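Local coordinates for odorant binding protein OBP69a (Ceratitis capitata, PDB 6HHE) that probably binds small hydrophobic odorants and carries them through the fluid around olfactory neurons, as other insect odorant-binding proteins do, at residues V24-D27 with L28-A32; Q42-K45 with C46-H49. All coordinates share one frame; numbering follows the deposited sequence.

Interaction 1. Residues V24-D27 with L28-A32; sequences VTED and LFIEA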
loop_
_atom_site.group_PDB
_atom_site.type_symbol
_atom_site.label_atom_id
_atom_site.label_comp_id
_atom_site.label_asym_id
_atom_site.label_seq_id
_atom_site.Cartn_x
_atom_site.Cartn_y
_atom_site.Cartn_z
ATOM N N VAL A 24 4.994 -12.743 -4.025
ATOM C CA VAL A 24 3.782 -12.835 -3.207
ATOM C C VAL A 24 2.806 -13.812 -3.849
ATOM O O VAL A 24 2.691 -13.889 -5.089
ATOM C CB VAL A 24 3.148 -11.443 -3.010
ATOM C CG1 VAL A 24 2.482 -10.932 -4.288
ATOM C CG2 VAL A 24 2.138 -11.422 -1.861
ATOM N N THR A 25 2.121 -14.590 -3.018
ATOM C CA THR A 25 1.201 -15.612 -3.483
ATOM C C THR A 25 -0.219 -15.293 -3.031
ATOM O O THR A 25 -0.447 -14.540 -2.066
ATOM C CB THR A 25 1.632 -17.001 -3.016
ATOM O OG1 THR A 25 2.021 -16.946 -1.642
ATOM C CG2 THR A 25 2.818 -17.487 -3.811
ATOM N N GLU A 26 -1.191 -15.833 -3.774
ATOM C CA GLU A 26 -2.601 -15.527 -3.515
ATOM C C GLU A 26 -3.039 -15.908 -2.102
ATOM O O GLU A 26 -3.893 -15.225 -1.527
ATOM C CB GLU A 26 -3.487 -16.223 -4.550
ATOM C CG GLU A 26 -5.002 -15.933 -4.437
ATOM C CD GLU A 26 -5.380 -14.449 -4.566
ATOM O OE1 GLU A 26 -6.496 -14.067 -4.132
ATOM O OE2 GLU A 26 -4.575 -13.661 -5.101
ATOM N N ASP A 27 -2.451 -16.950 -1.503
ATOM C CA ASP A 27 -2.809 -17.317 -0.133
ATOM C C ASP A 27 -2.580 -16.177 0.850
ATOM O O ASP A 27 -3.354 -16.035 1.814
ATOM C CB ASP A 27 -2.053 -18.568 0.306
ATOM C CG ASP A 27 -0.567 -18.365 0.326
ATOM O OD1 ASP A 27 -0.017 -18.161 -0.767
ATOM O OD2 ASP A 27 0.046 -18.404 1.413
ATOM N N LEU A 28 -1.569 -15.336 0.611
ATOM C CA LEU A 28 -1.313 -14.205 1.497
ATOM C C LEU A 28 -2.395 -13.149 1.374
ATOM O O LEU A 28 -2.814 -12.566 2.383
ATOM C CB LEU A 28 0.056 -13.593 1.243
ATOM C CG LEU A 28 1.220 -14.559 1.465
ATOM C CD1 LEU A 28 2.544 -13.944 1.136
ATOM C CD2 LEU A 28 1.210 -15.048 2.913
ATOM N N PHE A 29 -2.839 -12.870 0.152
ATOM C CA PHE A 29 -3.930 -11.914 -0.024
ATOM C C PHE A 29 -5.229 -12.443 0.571
ATOM O O PHE A 29 -5.964 -11.711 1.263
ATOM C CB PHE A 29 -4.110 -11.617 -1.515
ATOM C CG PHE A 29 -2.967 -10.837 -2.156
ATOM C CD1 PHE A 29 -2.455 -9.673 -1.599
ATOM C CD2 PHE A 29 -2.433 -11.279 -3.369
ATOM C CE1 PHE A 29 -1.401 -8.954 -2.262
ATOM C CE2 PHE A 29 -1.405 -10.563 -4.024
ATOM C CZ PHE A 29 -0.883 -9.425 -3.465
ATOM N N ILE A 30 -5.521 -13.731 0.360
ATOM C CA ILE A 30 -6.724 -14.321 0.944
ATOM C C ILE A 30 -6.659 -14.247 2.459
ATOM O O ILE A 30 -7.642 -13.891 3.123
ATOM C CB ILE A 30 -6.893 -15.764 0.455
ATOM C CG1 ILE A 30 -7.248 -15.774 -1.032
ATOM C CG2 ILE A 30 -7.951 -16.474 1.292
ATOM C CD1 ILE A 30 -7.113 -17.157 -1.675
ATOM N N GLU A 31 -5.491 -14.556 3.036
ATOM C CA GLU A 31 -5.376 -14.504 4.495
ATOM C C GLU A 31 -5.631 -13.100 5.023
ATOM O O GLU A 31 -6.340 -12.933 6.019
ATOM C CB GLU A 31 -3.999 -14.985 4.934
ATOM C CG GLU A 31 -3.759 -14.733 6.410
ATOM C CD GLU A 31 -4.232 -15.879 7.276
ATOM O OE1 GLU A 31 -4.756 -16.862 6.704
ATOM O OE2 GLU A 31 -4.071 -15.803 8.519
ATOM N N ALA A 32 -5.070 -12.078 4.374
ATOM C CA ALA A 32 -5.319 -10.696 4.800
ATOM C C ALA A 32 -6.793 -10.363 4.738
ATOM O O ALA A 32 -7.341 -9.763 5.664
ATOM C CB ALA A 32 -4.538 -9.745 3.885
#
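Val24, just before helix 26-35, turns both of its methyls onto side chains of the first helical turn, and this apolar grip forms the buried side of the contact. CG1 rests 3.8 Å from CZ of Phe29, while CG2 lies over one face of the same ring and also meets Leu28, 3.9 Å from its CD1. CG2 stands anti to the backbone N and CG1 between N and the carbonyl carbon (chi1 73°), which lets both methyls reach Phe29. Phe47 and Leu44 of helix 42-55 close over this patch.

Backbone bonds start the helix. Leu28 N reaches Thr25 O at 3.0 Å, an i to i+3 bond with a bent N-H (140°); Ile30 N to Glu26 O is far straighter, and Glu31 N to Asp27 O follows. Thr25 holds the N-cap position, yet its OG1 makes no capping bond: it donates to Asp27 OD1 at 2.5 Å, on the syn side of the carboxylate.

Glu26 covers the outer flank. Bent at chi2 (59°), it brings OE2 to the ring edge of Phe29, 3.6 Å from CD2, and lays CG 3.7 Å from CD1 of Ile30. Cutting it back to an alanine is likely to uncover that ring edge and leave CD1 of Ile30 without its aliphatic neighbour. The carboxylates of Glu26 and Asp27 both sit in the first turn, where their negative charge is likely to interact favourably with the positive end of the helix dipole; the chemistry thus implies a helix start probably steadied by acidic charge outside and packed on Val24 beneath.

Interaction 2. Residues Q42-K45 with C46-H49; sequences QRLK and CFIH
Ile48 lies along the carbonyl of Leu44, one turn earlier in helix 42-55, with its CG1 only 3.3 Å from Leu44 O. The same oxygen accepts Ile48 N at 3.0 Å in a nearly straight bond (166°), the third of four successive i to i+4 links that run from Gln42 O to His49 N. On this buried side the leucine and isoleucine side chains meet more lightly, Leu44 CG to Ile48 CD1 being 4.3 Å. Leu44 CD1 approaches the Phe47 ring obliquely, 4.5 Å from CD2. Phe47, its CG anti to the backbone N (chi1 173°), swings off the helix to pack on Cys18, Ile19 and Thr22 of helix 10-22.

Gln42 marks the exposed side. Lys45, itself buried, is firmly held where that side meets helix 96-110: extended beyond CG, it carries NZ back to Gln42 OE1 at 2.9 Å, the donor tilted 21° from the amide's carbonyl plane. Glu98 gives this ammonium a salt bridge and takes the amide NH2 of Gln42, and Phe101 adds a cation-pi contact. Cys46 SG, which is joined to Cys97 SG in a disulfide, lies 3.5 Å from Gln42 O. A helix tied to helix 96-110 by a disulfide, a salt bridge and the packing of Ile48, and packed on helix 10-22 through Phe47, is typical of the disulfide-braced, all-helical fold of the PBP/GOBP family.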
loop_
_atom_site.group_PDB
_atom_site.type_symbol
_atom_site.label_atom_id
_atom_site.label_comp_id
_atom_site.label_asym_id
_atom_site.label_seq_id
_atom_site.Cartn_x
_atom_site.Cartn_y
_atom_site.Cartn_z
ATOM N N GLN A 42 7.315 -11.525 4.531
ATOM C CA GLN A 42 8.143 -10.561 3.818
ATOM C C GLN A 42 7.728 -10.366 2.381
ATOM O O GLN A 42 7.776 -9.240 1.912
ATOM C CB GLN A 42 9.609 -11.003 3.810
ATOM C CG GLN A 42 10.200 -11.125 5.222
ATOM C CD GLN A 42 10.076 -9.828 6.011
ATOM O OE1 GLN A 42 9.397 -9.795 7.019
ATOM N NE2 GLN A 42 10.745 -8.766 5.564
ATOM N N ARG A 43 7.233 -11.411 1.700
ATOM C CA ARG A 43 6.842 -11.189 0.304
ATOM C C ARG A 43 5.645 -10.249 0.190
ATOM O O ARG A 43 5.587 -9.463 -0.746
ATOM C CB ARG A 43 6.513 -12.493 -0.409
ATOM C CG ARG A 43 7.719 -13.328 -0.656
ATOM C CD ARG A 43 7.350 -14.766 -1.003
ATOM N NE ARG A 43 6.726 -15.477 0.099
ATOM C CZ ARG A 43 5.541 -16.097 0.012
ATOM N NH1 ARG A 43 4.826 -16.073 -1.107
ATOM N NH2 ARG A 43 5.057 -16.705 1.104
ATOM N N LEU A 44 4.727 -10.267 1.170
ATOM C CA LEU A 44 3.619 -9.316 1.153
ATOM C C LEU A 44 4.121 -7.912 1.441
ATOM O O LEU A 44 3.693 -6.959 0.786
ATOM C CB LEU A 44 2.564 -9.754 2.125
ATOM C CG LEU A 44 1.330 -8.840 2.217
ATOM C CD1 LEU A 44 0.626 -8.698 0.867
ATOM C CD2 LEU A 44 0.331 -9.384 3.232
ATOM N N LYS A 45 5.040 -7.763 2.406
ATOM C CA LYS A 45 5.607 -6.450 2.690
ATOM C C LYS A 45 6.249 -5.883 1.433
ATOM O O LYS A 45 6.081 -4.696 1.109
ATOM C CB LYS A 45 6.660 -6.558 3.813
ATOM C CG LYS A 45 6.142 -7.172 5.103
ATOM C CD LYS A 45 7.200 -7.020 6.205
ATOM C CE LYS A 45 6.656 -7.700 7.393
ATOM N NZ LYS A 45 7.805 -7.802 8.376
ATOM N N CYS A 46 6.982 -6.714 0.714
ATOM C CA CYS A 46 7.677 -6.214 -0.461
ATOM C C CYS A 46 6.735 -5.959 -1.622
ATOM O O CYS A 46 7.006 -5.040 -2.399
ATOM C CB CYS A 46 8.770 -7.160 -0.872
ATOM S SG CYS A 46 10.156 -7.164 0.298
ATOM N N PHE A 47 5.662 -6.734 -1.759
ATOM C CA PHE A 47 4.624 -6.381 -2.730
ATOM C C PHE A 47 4.084 -4.992 -2.458
ATOM O O PHE A 47 3.882 -4.203 -3.382
ATOM C CB PHE A 47 3.500 -7.415 -2.686
ATOM C CG PHE A 47 2.327 -7.046 -3.520
ATOM C CD1 PHE A 47 2.349 -7.295 -4.884
ATOM C CD2 PHE A 47 1.213 -6.452 -2.946
ATOM C CE1 PHE A 47 1.247 -6.898 -5.662
ATOM C CE2 PHE A 47 0.108 -6.034 -3.717
ATOM C CZ PHE A 47 0.142 -6.286 -5.087
ATOM N N ILE A 48 3.743 -4.704 -1.196
ATOM C CA ILE A 48 3.192 -3.396 -0.859
ATOM C C ILE A 48 4.206 -2.307 -1.175
ATOM O O ILE A 48 3.864 -1.298 -1.810
ATOM C CB ILE A 48 2.762 -3.371 0.624
ATOM C CG1 ILE A 48 1.676 -4.404 0.852
ATOM C CG2 ILE A 48 2.272 -1.980 0.975
ATOM C CD1 ILE A 48 1.275 -4.549 2.279
ATOM N N HIS A 49 5.484 -2.533 -0.845
ATOM C CA HIS A 49 6.501 -1.565 -1.232
ATOM C C HIS A 49 6.555 -1.380 -2.744
ATOM O O HIS A 49 6.655 -0.248 -3.223
ATOM C CB HIS A 49 7.866 -1.995 -0.707
ATOM C CG HIS A 49 8.961 -1.089 -1.130
ATOM N ND1 HIS A 49 9.674 -1.286 -2.295
ATOM C CD2 HIS A 49 9.422 0.059 -0.587
ATOM C CE1 HIS A 49 10.540 -0.297 -2.443
ATOM N NE2 HIS A 49 10.426 0.518 -1.410
#

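Read from the N terminus, helix 10-22 leads into Val24, and interaction 1 spans the start of helix 26-35. The chain then passes through residues 36-41 before interaction 2 spans the first two turns of helix 42-55. Being local, neither contact closes a larger loop; they stand in series, neither nesting in nor crossing the other, and their centres lie about 11 Å apart. They nevertheless touch: Phe29 and Phe47 meet edge-to-face, and Arg43 NH1 probably bonds to Thr25 OG1 at 3.0 Å while also holding Gly23 O. Consecutive helices are thereby joined to each other, and Phe47 and Cys46 extend the connection to helices 10-22 and 96-110.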